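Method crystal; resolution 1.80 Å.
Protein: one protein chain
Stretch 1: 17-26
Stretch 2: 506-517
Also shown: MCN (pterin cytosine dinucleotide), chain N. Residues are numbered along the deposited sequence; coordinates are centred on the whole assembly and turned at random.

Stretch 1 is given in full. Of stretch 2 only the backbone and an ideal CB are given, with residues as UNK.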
ATOM      1  N   SER B  17       8.984 -25.694  19.353  1.00 18.71           N
ATOM      2  CA  SER B  17       7.712 -25.464  18.676  1.00 19.04           C
ATOM      3  C   SER B  17       7.077 -24.120  19.012  1.00 19.02           C
ATOM      4  O   SER B  17       6.040 -24.057  19.669  1.00 19.82           O
ATOM      5  CB  SER B  17       6.743 -26.601  18.997  1.00 17.90           C
ATOM      6  OG  SER B  17       7.196 -27.815  18.427  1.00 16.42           O
ATOM      7  N   VAL B  18       7.706 -23.048  18.543  1.00 17.58           N
ATOM      8  CA  VAL B  18       7.206 -21.696  18.758  1.00 19.19           C
ATOM      9  C   VAL B  18       5.848 -21.552  18.062  1.00 18.92           C
ATOM     10  O   VAL B  18       5.672 -22.018  16.933  1.00 17.05           O
ATOM     11  CB  VAL B  18       8.202 -20.652  18.171  1.00 19.88           C
ATOM     12  CG1 VAL B  18       7.587 -19.262  18.168  1.00 19.94           C
ATOM     13  CG2 VAL B  18       9.491 -20.661  18.979  1.00 18.63           C
ATOM     14  N   LEU B  19       4.884 -20.932  18.742  1.00 15.40           N
ATOM     15  CA  LEU B  19       3.562 -20.733  18.155  1.00 17.53           C
ATOM     16  C   LEU B  19       3.687 -19.763  16.982  1.00 16.44           C
ATOM     17  O   LEU B  19       4.444 -18.796  17.044  1.00 14.49           O
ATOM     18  CB  LEU B  19       2.584 -20.186  19.200  1.00 19.38           C
ATOM     19  CG  LEU B  19       2.328 -21.144  20.372  1.00 21.51           C
ATOM     20  CD1 LEU B  19       1.271 -20.559  21.295  1.00 23.11           C
ATOM     21  CD2 LEU B  19       1.875 -22.503  19.840  1.00 21.63           C
ATOM     22  N   ARG B  20       2.933 -20.022  15.919  1.00 18.24           N
ATOM     23  CA  ARG B  20       3.008 -19.189  14.722  1.00 17.99           C
ATOM     24  C   ARG B  20       2.532 -17.756  14.898  1.00 17.85           C
ATOM     25  O   ARG B  20       1.417 -17.506  15.346  1.00 17.92           O
ATOM     26  CB  ARG B  20       2.238 -19.853  13.575  1.00 17.06           C
ATOM     27  CG  ARG B  20       2.643 -21.299  13.317  1.00 18.66           C
ATOM     28  CD  ARG B  20       2.316 -21.705  11.889  1.00 18.53           C
ATOM     29  NE  ARG B  20       1.031 -21.151  11.469  1.00 17.17           N
ATOM     30  CZ  ARG B  20       0.625 -21.082  10.208  1.00 16.41           C
ATOM     31  NH1 ARG B  20      -0.558 -20.551   9.922  1.00 14.46           N
ATOM     32  NH2 ARG B  20       1.402 -21.544   9.236  1.00 15.40           N
ATOM     33  N   ARG B  21       3.376 -16.803  14.521  1.00 18.95           N
ATOM     34  CA  ARG B  21       3.000 -15.407  14.645  1.00 20.47           C
ATOM     35  C   ARG B  21       1.931 -15.003  13.628  1.00 20.36           C
ATOM     36  O   ARG B  21       1.186 -14.052  13.856  1.00 19.51           O
ATOM     37  CB  ARG B  21       4.237 -14.508  14.520  1.00 23.29           C
ATOM     38  CG  ARG B  21       5.125 -14.794  13.329  1.00 25.72           C
ATOM     39  CD  ARG B  21       6.430 -14.003  13.417  1.00 27.31           C
ATOM     40  NE  ARG B  21       7.212 -14.345  14.608  1.00 27.94           N
ATOM     41  CZ  ARG B  21       8.399 -13.815  14.900  1.00 27.69           C
ATOM     42  NH1 ARG B  21       9.040 -14.179  16.003  1.00 25.34           N
ATOM     43  NH2 ARG B  21       8.949 -12.923  14.087  1.00 24.04           N
ATOM     44  N   GLU B  22       1.829 -15.732  12.520  1.00 18.59           N
ATOM     45  CA  GLU B  22       0.826 -15.385  11.518  1.00 19.46           C
ATOM     46  C   GLU B  22      -0.593 -15.817  11.885  1.00 18.60           C
ATOM     47  O   GLU B  22      -1.567 -15.288  11.346  1.00 17.14           O
ATOM     48  CB  GLU B  22       1.197 -15.968  10.146  1.00 19.43           C
ATOM     49  CG  GLU B  22       1.419 -17.465  10.116  1.00 22.22           C
ATOM     50  CD  GLU B  22       2.887 -17.844  10.259  1.00 23.80           C
ATOM     51  OE1 GLU B  22       3.497 -17.500  11.294  1.00 21.98           O
ATOM     52  OE2 GLU B  22       3.434 -18.484   9.331  1.00 23.42           O
ATOM     53  N   ASP B  23      -0.713 -16.763  12.813  1.00 17.18           N
ATOM     54  CA  ASP B  23      -2.020 -17.279  13.217  1.00 17.09           C
ATOM     55  C   ASP B  23      -3.024 -16.248  13.698  1.00 15.48           C
ATOM     56  O   ASP B  23      -4.212 -16.368  13.414  1.00 15.50           O
ATOM     57  CB  ASP B  23      -1.868 -18.337  14.315  1.00 18.07           C
ATOM     58  CG  ASP B  23      -1.358 -19.664  13.792  1.00 18.60           C
ATOM     59  OD1 ASP B  23      -1.039 -19.767  12.585  1.00 16.67           O
ATOM     60  OD2 ASP B  23      -1.271 -20.614  14.599  1.00 18.44           O
ATOM     61  N   THR B  24      -2.558 -15.234  14.422  1.00 14.42           N
ATOM     62  CA  THR B  24      -3.477 -14.246  14.969  1.00 16.14           C
ATOM     63  C   THR B  24      -4.273 -13.486  13.916  1.00 16.22           C
ATOM     64  O   THR B  24      -5.487 -13.332  14.054  1.00 15.89           O
ATOM     65  CB  THR B  24      -2.740 -13.271  15.909  1.00 17.71           C
ATOM     66  OG1 THR B  24      -2.079 -14.030  16.932  1.00 18.70           O
ATOM     67  CG2 THR B  24      -3.725 -12.319  16.577  1.00 18.84           C
ATOM     68  N   ARG B  25      -3.626 -13.024  12.853  1.00 15.86           N
ATOM     69  CA  ARG B  25      -4.389 -12.316  11.837  1.00 15.26           C
ATOM     70  C   ARG B  25      -5.237 -13.294  11.023  1.00 14.77           C
ATOM     71  O   ARG B  25      -6.326 -12.950  10.565  1.00 15.84           O
ATOM     72  CB  ARG B  25      -3.469 -11.508  10.906  1.00 16.87           C
ATOM     73  CG  ARG B  25      -2.600 -12.313   9.952  1.00 16.74           C
ATOM     74  CD  ARG B  25      -1.894 -11.348   8.980  1.00 18.60           C
ATOM     75  NE  ARG B  25      -0.961 -12.010   8.065  1.00 18.22           N
ATOM     76  CZ  ARG B  25       0.233 -12.480   8.415  1.00 21.83           C
ATOM     77  NH1 ARG B  25       0.653 -12.369   9.672  1.00 19.35           N
ATOM     78  NH2 ARG B  25       1.017 -13.047   7.502  1.00 19.87           N
ATOM     79  N   LEU B  26      -4.745 -14.517  10.862  1.00 14.42           N
ATOM     80  CA  LEU B  26      -5.451 -15.529  10.081  1.00 15.99           C
ATOM     81  C   LEU B  26      -6.652 -16.149  10.804  1.00 15.76           C
ATOM     82  O   LEU B  26      -7.471 -16.823  10.183  1.00 17.29           O
ATOM     83  CB  LEU B  26      -4.476 -16.631   9.645  1.00 13.94           C
ATOM     84  CG  LEU B  26      -3.285 -16.170   8.788  1.00 14.03           C
ATOM     85  CD1 LEU B  26      -2.369 -17.358   8.508  1.00 15.27           C
ATOM     86  CD2 LEU B  26      -3.779 -15.541   7.485  1.00 15.07           C
ATOM     87  N   UNK B 506       3.038 -19.852   1.567  1.00 18.38           N
ATOM     88  CA  UNK B 506       1.676 -20.189   1.180  1.00 18.49           C
ATOM     89  C   UNK B 506       1.091 -21.068   2.284  1.00 17.61           C
ATOM     90  O   UNK B 506       0.288 -21.968   2.031  1.00 16.06           O
ATOM     91  CB  UNK B 506       1.635 -20.892  -0.178  1.00 18.49           C
ATOM     92  N   UNK B 507       1.524 -20.790   3.515  1.00 17.78           N
ATOM     93  CA  UNK B 507       1.041 -21.522   4.672  1.00 17.28           C
ATOM     94  C   UNK B 507       2.050 -22.390   5.407  1.00 19.28           C
ATOM     95  O   UNK B 507       1.725 -22.921   6.473  1.00 17.82           O
ATOM     96  CB  UNK B 507      -0.123 -22.411   4.230  1.00 17.28           C
ATOM     97  N   UNK B 508       3.266 -22.534   4.880  1.00 18.93           N
ATOM     98  CA  UNK B 508       4.239 -23.397   5.549  1.00 20.96           C
ATOM     99  C   UNK B 508       5.018 -22.813   6.730  1.00 19.14           C
ATOM    100  O   UNK B 508       5.990 -23.407   7.181  1.00 19.95           O
ATOM    101  CB  UNK B 508       5.254 -23.865   4.504  1.00 20.96           C
ATOM    102  N   UNK B 509       4.593 -21.651   7.223  1.00 18.94           N
ATOM    103  CA  UNK B 509       5.215 -21.059   8.401  1.00 18.94           C
ATOM    104  C   UNK B 509       6.528 -20.291   8.380  1.00 20.06           C
ATOM    105  O   UNK B 509       7.120 -20.086   9.444  1.00 19.57           O
ATOM    106  CB  UNK B 509       5.421 -22.205   9.393  1.00 18.94           C
ATOM    107  N   UNK B 510       6.982 -19.855   7.208  1.00 18.78           N
ATOM    108  CA  UNK B 510       8.242 -19.105   7.091  1.00 18.62           C
ATOM    109  C   UNK B 510       8.344 -17.896   8.013  1.00 17.64           C
ATOM    110  O   UNK B 510       9.398 -17.606   8.568  1.00 16.96           O
ATOM    111  CB  UNK B 510       8.422 -18.637   5.646  1.00 18.62           C
ATOM    112  N   UNK B 511       7.242 -17.168   8.135  1.00 16.81           N
ATOM    113  CA  UNK B 511       7.189 -15.974   8.953  1.00 16.57           C
ATOM    114  C   UNK B 511       7.624 -16.272  10.387  1.00 17.78           C
ATOM    115  O   UNK B 511       8.140 -15.401  11.090  1.00 17.65           O
ATOM    116  CB  UNK B 511       5.778 -15.384   8.936  1.00 16.57           C
ATOM    117  N   UNK B 512       7.432 -17.513  10.811  1.00 15.74           N
ATOM    118  CA  UNK B 512       7.818 -17.913  12.156  1.00 15.74           C
ATOM    119  C   UNK B 512       9.164 -18.640  12.168  1.00 14.22           C
ATOM    120  O   UNK B 512      10.078 -18.251  12.892  1.00 16.02           O
ATOM    121  CB  UNK B 512       6.736 -18.805  12.767  1.00 15.74           C
ATOM    122  N   UNK B 513       9.298 -19.677  11.350  1.00 15.34           N
ATOM    123  CA  UNK B 513      10.535 -20.449  11.332  1.00 15.93           C
ATOM    124  C   UNK B 513      11.784 -19.698  10.875  1.00 16.36           C
ATOM    125  O   UNK B 513      12.874 -19.948  11.386  1.00 15.87           O
ATOM    126  CB  UNK B 513      10.340 -21.665  10.424  1.00 15.93           C
ATOM    127  N   UNK B 514      11.647 -18.783   9.921  1.00 16.08           N
ATOM    128  CA  UNK B 514      12.820 -18.041   9.476  1.00 16.18           C
ATOM    129  C   UNK B 514      13.288 -17.112  10.596  1.00 16.81           C
ATOM    130  O   UNK B 514      14.475 -16.819  10.714  1.00 16.04           O
ATOM    131  CB  UNK B 514      12.513 -17.247   8.205  1.00 16.18           C
ATOM    132  N   UNK B 515      12.352 -16.654  11.426  1.00 14.88           N
ATOM    133  CA  UNK B 515      12.702 -15.774  12.533  1.00 15.99           C
ATOM    134  C   UNK B 515      13.500 -16.574  13.558  1.00 16.65           C
ATOM    135  O   UNK B 515      14.433 -16.054  14.166  1.00 16.11           O
ATOM    136  CB  UNK B 515      11.453 -15.160  13.167  1.00 15.99           C
ATOM    137  N   UNK B 516      13.106 -17.831  13.752  1.00 15.82           N
ATOM    138  CA  UNK B 516      13.783 -18.719  14.692  1.00 16.98           C
ATOM    139  C   UNK B 516      15.236 -18.912  14.268  1.00 17.46           C
ATOM    140  O   UNK B 516      16.140 -18.951  15.104  1.00 17.92           O
ATOM    141  CB  UNK B 516      13.065 -20.067  14.778  1.00 16.98           C
ATOM    142  N   UNK B 517      15.455 -19.030  12.963  1.00 17.96           N
ATOM    143  CA  UNK B 517      16.801 -19.208  12.426  1.00 17.61           C
ATOM    144  C   UNK B 517      17.640 -17.951  12.647  1.00 19.32           C
ATOM    145  O   UNK B 517      18.765 -18.025  13.142  1.00 19.25           O
ATOM    146  CB  UNK B 517      16.742 -19.551  10.936  1.00 17.61           C
TER
HETATM  147  N1  MCN N4921      10.557 -26.999   8.525  1.00 16.26           N
HETATM  148  C2  MCN N4921      11.147 -26.997   9.831  1.00 17.71           C
HETATM  149  N3  MCN N4921      12.322 -27.730   9.900  1.00 16.25           N
HETATM  150  C4  MCN N4921      12.928 -28.430   8.863  1.00 15.67           C
HETATM  151  C5  MCN N4921      12.271 -28.408   7.550  1.00 15.91           C
HETATM  152  C6  MCN N4921      11.105 -27.698   7.386  1.00 17.25           C
HETATM  153  O2  MCN N4921      10.619 -26.420  10.755  1.00 17.61           O
HETATM  154  N4  MCN N4921      14.052 -29.090   9.043  1.00 13.95           N
HETATM  155  C1' MCN N4921       9.242 -26.143   8.394  1.00 15.96           C
HETATM  156  C2D MCN N4921       9.537 -24.698   7.783  1.00 19.06           C
HETATM  157  O2' MCN N4921       8.621 -23.709   8.372  1.00 20.10           O
HETATM  158  C3' MCN N4921       9.369 -24.912   6.293  1.00 20.24           C
HETATM  159  C4D MCN N4921       8.229 -25.894   6.172  1.00 18.65           C
HETATM  160  O4D MCN N4921       8.269 -26.692   7.459  1.00 17.65           O
HETATM  161  O3' MCN N4921       9.056 -23.633   5.639  1.00 22.30           O
HETATM  162  C5' MCN N4921       8.200 -26.737   4.865  1.00 17.83           C
HETATM  163  O5' MCN N4921       9.484 -27.298   4.751  1.00 23.29           O
HETATM  164  PA  MCN N4921      10.431 -27.139   3.498  1.00 20.98           P
HETATM  165  O1A MCN N4921      11.558 -26.258   3.941  1.00 21.80           O
HETATM  166  O2A MCN N4921      10.671 -28.564   3.030  1.00 24.80           O
HETATM  167  O3A MCN N4921       9.707 -26.507   2.185  1.00 23.69           O
HETATM  168  PB  MCN N4921       9.276 -25.003   1.841  1.00 25.09           P
HETATM  169  O1B MCN N4921      10.053 -24.595   0.632  1.00 25.15           O
HETATM  170  O2B MCN N4921       9.360 -24.120   3.051  1.00 25.71           O
HETATM  171  O3B MCN N4921       7.718 -25.138   1.484  1.00 25.61           O
HETATM  172  C10 MCN N4921       7.304 -25.555   0.207  1.00 24.40           C
HETATM  173  C9' MCN N4921       6.828 -26.961   0.374  1.00 23.70           C
HETATM  174  C8' MCN N4921       6.302 -27.366  -1.023  1.00 24.73           C
HETATM  175  S8' MCN N4921       7.526 -27.382  -2.325  1.00 26.68           S
HETATM  176  C7' MCN N4921       5.050 -27.722  -1.321  1.00 24.68           C
HETATM  177  S7' MCN N4921       4.457 -28.168  -2.945  1.00 23.51           S
HETATM  178  C6' MCN N4921       3.986 -27.676  -0.172  1.00 19.96           C
HETATM  179  C7  MCN N4921       4.639 -27.869   1.171  1.00 21.70           C
HETATM  180  O9' MCN N4921       5.697 -26.945   1.365  1.00 25.06           O
HETATM  181  N5' MCN N4921       3.195 -26.397  -0.407  1.00 19.96           N
HETATM  182  C4A MCN N4921       2.472 -26.092   0.814  1.00 19.82           C
HETATM  183  N8' MCN N4921       3.639 -27.667   2.273  1.00 21.01           N
HETATM  184  C4B MCN N4921       2.614 -26.695   2.077  1.00 21.18           C
HETATM  185  N1' MCN N4921       1.886 -26.362   3.247  1.00 20.95           N
HETATM  186  C2' MCN N4921       0.980 -25.369   3.090  1.00 21.14           C
HETATM  187  N2' MCN N4921       0.250 -25.025   4.172  1.00 21.33           N
HETATM  188  N3' MCN N4921       0.791 -24.698   1.898  1.00 20.91           N
HETATM  189  C4' MCN N4921       1.504 -24.970   0.671  1.00 21.48           C
HETATM  190  O4' MCN N4921       1.279 -24.335  -0.330  1.00 19.82           O

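Position 506 lies beyond the reach of stretch 1, with nothing of it within 5.5 Å of the ideal CB, so the bound dinucleotide sets the terms and a small polar group would suit. The residue is Ser506, whose OG hydrogen-bonds O4' of MCN at 2.6 Å.

At 507 the backbone decides. Phi is 114°, a CB would be jammed against the preceding carbonyl, and the ideal CB sits 2.6 Å from MCN N2'. Glycine is called for, and Gly507 is found. Its carbonyl still serves the contact: Arg20 NH2 gives a weak hydrogen bond to Gly507 O at 3.1 Å, and a water joins the same two residues.

Position 508 points away from stretch 1 and toward no partner there; a polar chain able to reach the ligand phosphates would fit. Gln508 does so, NE2 donating to MCN O3B at 3.0 Å.

Position 509 has a left-handed backbone, phi 79° and psi 17°, and again a CB would press on the carbonyl before it. Gly509 takes this N-cap place, and its CA comes within 3.3 Å of Glu22 OE2. A water accepts from Gly509 N and donates to Glu22 OE2, tying the carboxylate to the start of the helix.

The CB at 510 turns away from stretch 1, leaving the ligand as its neighbour; a donor is favoured. His510 supplies one, NE2 to MCN O2B at 2.7 Å.

Position 511 points toward stretch 1. Its ideal CB is 4.5 Å from Arg21 CG and 5.5 Å from Arg25 NH2, so an acid long enough to reach the guanidinium is the natural reading, with glutamine a weaker, uncharged alternative. Glu511 extends with chi1 and chi2 both t and makes a two-pronged salt bridge: Arg25 NH2 to Glu511 OE2 at 2.8 Å and Arg25 NH1 to Glu511 OE1 at 3.1 Å. On the way its CG packs 3.8 Å from Arg21 CG.

At 512 the CB points sideways, 3.8 Å from Glu22 OE1 and 4.3 Å from Arg21 N. An acceptor and a donor this near ask for a short hydroxyl, so serine or threonine would suit. Thr512 serves both: OG1 accepts from Arg21 N at 2.9 Å and donates to Glu22 OE1 at 2.7 Å. The methyl that threonine adds is also used, CG2 lying 4.0 Å from Val18 CG1.

Position 513 faces away, where a small polar residue could meet the ligand; Thr513 places OG1 2.7 Å from MCN O2'. Position 514 is out of reach, and stretch 1 does not constrain it; it is Leu514.

At 515 the ideal CB already lies 3.5 Å from Arg21 NH2, leaving little room in that direction. A small residue suits, and Ala515 sets its CB over one face of the Arg21 guanidinium.

Position 516 starts sideways, with nothing of stretch 1 within 5.5 Å of the ideal CB, so only a longer chain would touch it, and polar or aliphatic ones could. Gln516, with chi2 t, runs out far enough for NE2 to come 3.6 Å from Val18 CG2. Position 517 is out of reach, so stretch 1 leaves the choice open; it is Ile517.

Stretch 2 (506-517) SGQGHETTLAQI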
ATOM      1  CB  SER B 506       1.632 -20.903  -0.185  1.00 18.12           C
ATOM      2  OG  SER B 506       2.520 -22.002  -0.252  1.00 19.65           O
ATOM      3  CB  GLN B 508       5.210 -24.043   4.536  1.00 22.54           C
ATOM      4  CG  GLN B 508       6.102 -23.103   3.749  1.00 24.45           C
ATOM      5  CD  GLN B 508       5.399 -22.500   2.553  1.00 24.80           C
ATOM      6  OE1 GLN B 508       4.435 -21.754   2.701  1.00 23.14           O
ATOM      7  NE2 GLN B 508       5.880 -22.822   1.356  1.00 25.44           N
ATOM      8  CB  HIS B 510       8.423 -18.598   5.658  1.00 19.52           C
ATOM      9  CG  HIS B 510       8.521 -19.683   4.637  1.00 19.69           C
ATOM     10  ND1 HIS B 510       8.436 -19.438   3.284  1.00 21.60           N
ATOM     11  CD2 HIS B 510       8.719 -21.013   4.767  1.00 21.18           C
ATOM     12  CE1 HIS B 510       8.582 -20.571   2.624  1.00 20.46           C
ATOM     13  NE2 HIS B 510       8.757 -21.543   3.501  1.00 22.28           N
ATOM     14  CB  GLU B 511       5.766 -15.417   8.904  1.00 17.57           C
ATOM     15  CG  GLU B 511       5.533 -14.139   9.659  1.00 21.77           C
ATOM     16  CD  GLU B 511       4.190 -13.517   9.301  1.00 23.80           C
ATOM     17  OE1 GLU B 511       3.696 -12.683  10.082  1.00 24.84           O
ATOM     18  OE2 GLU B 511       3.636 -13.863   8.231  1.00 24.14           O
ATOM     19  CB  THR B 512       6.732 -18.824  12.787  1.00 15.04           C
ATOM     20  OG1 THR B 512       5.519 -18.074  12.947  1.00 16.36           O
ATOM     21  CG2 THR B 512       7.183 -19.347  14.143  1.00 15.12           C
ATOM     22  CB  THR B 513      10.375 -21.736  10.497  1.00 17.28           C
ATOM     23  OG1 THR B 513       9.876 -21.418   9.192  1.00 17.06           O
ATOM     24  CG2 THR B 513       9.412 -22.688  11.190  1.00 16.70           C
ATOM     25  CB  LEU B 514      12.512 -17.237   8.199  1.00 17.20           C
ATOM     26  CG  LEU B 514      12.172 -18.074   6.957  1.00 16.75           C
ATOM     27  CD1 LEU B 514      11.936 -17.148   5.761  1.00 18.51           C
ATOM     28  CD2 LEU B 514      13.309 -19.056   6.658  1.00 19.00           C
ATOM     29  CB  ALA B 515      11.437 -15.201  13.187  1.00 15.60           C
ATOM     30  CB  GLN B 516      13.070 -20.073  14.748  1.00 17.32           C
ATOM     31  CG  GLN B 516      11.709 -20.024  15.437  1.00 15.86           C
ATOM     32  CD  GLN B 516      11.032 -21.380  15.480  1.00 17.52           C
ATOM     33  OE1 GLN B 516      10.160 -21.676  14.669  1.00 16.70           O
ATOM     34  NE2 GLN B 516      11.445 -22.221  16.428  1.00 18.02           N
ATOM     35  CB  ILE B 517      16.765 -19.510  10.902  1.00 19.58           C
ATOM     36  CG1 ILE B 517      16.112 -20.873  10.652  1.00 19.23           C
ATOM     37  CG2 ILE B 517      18.186 -19.476  10.329  1.00 20.51           C
ATOM     38  CD1 ILE B 517      15.864 -21.178   9.185  1.00 16.58           C
TER
HETATM   39  O   HOH W   1       2.968 -23.866   8.736  1.00 15.28           O
HETATM   40  O   HOH W   2       8.240 -12.484  11.331  1.00 20.90           O
HETATM   41  O   HOH W   3       4.693 -17.726   6.857  1.00 18.70           O
HETATM   42  O   HOH W   4       2.426 -19.723   7.044  1.00 19.64           O
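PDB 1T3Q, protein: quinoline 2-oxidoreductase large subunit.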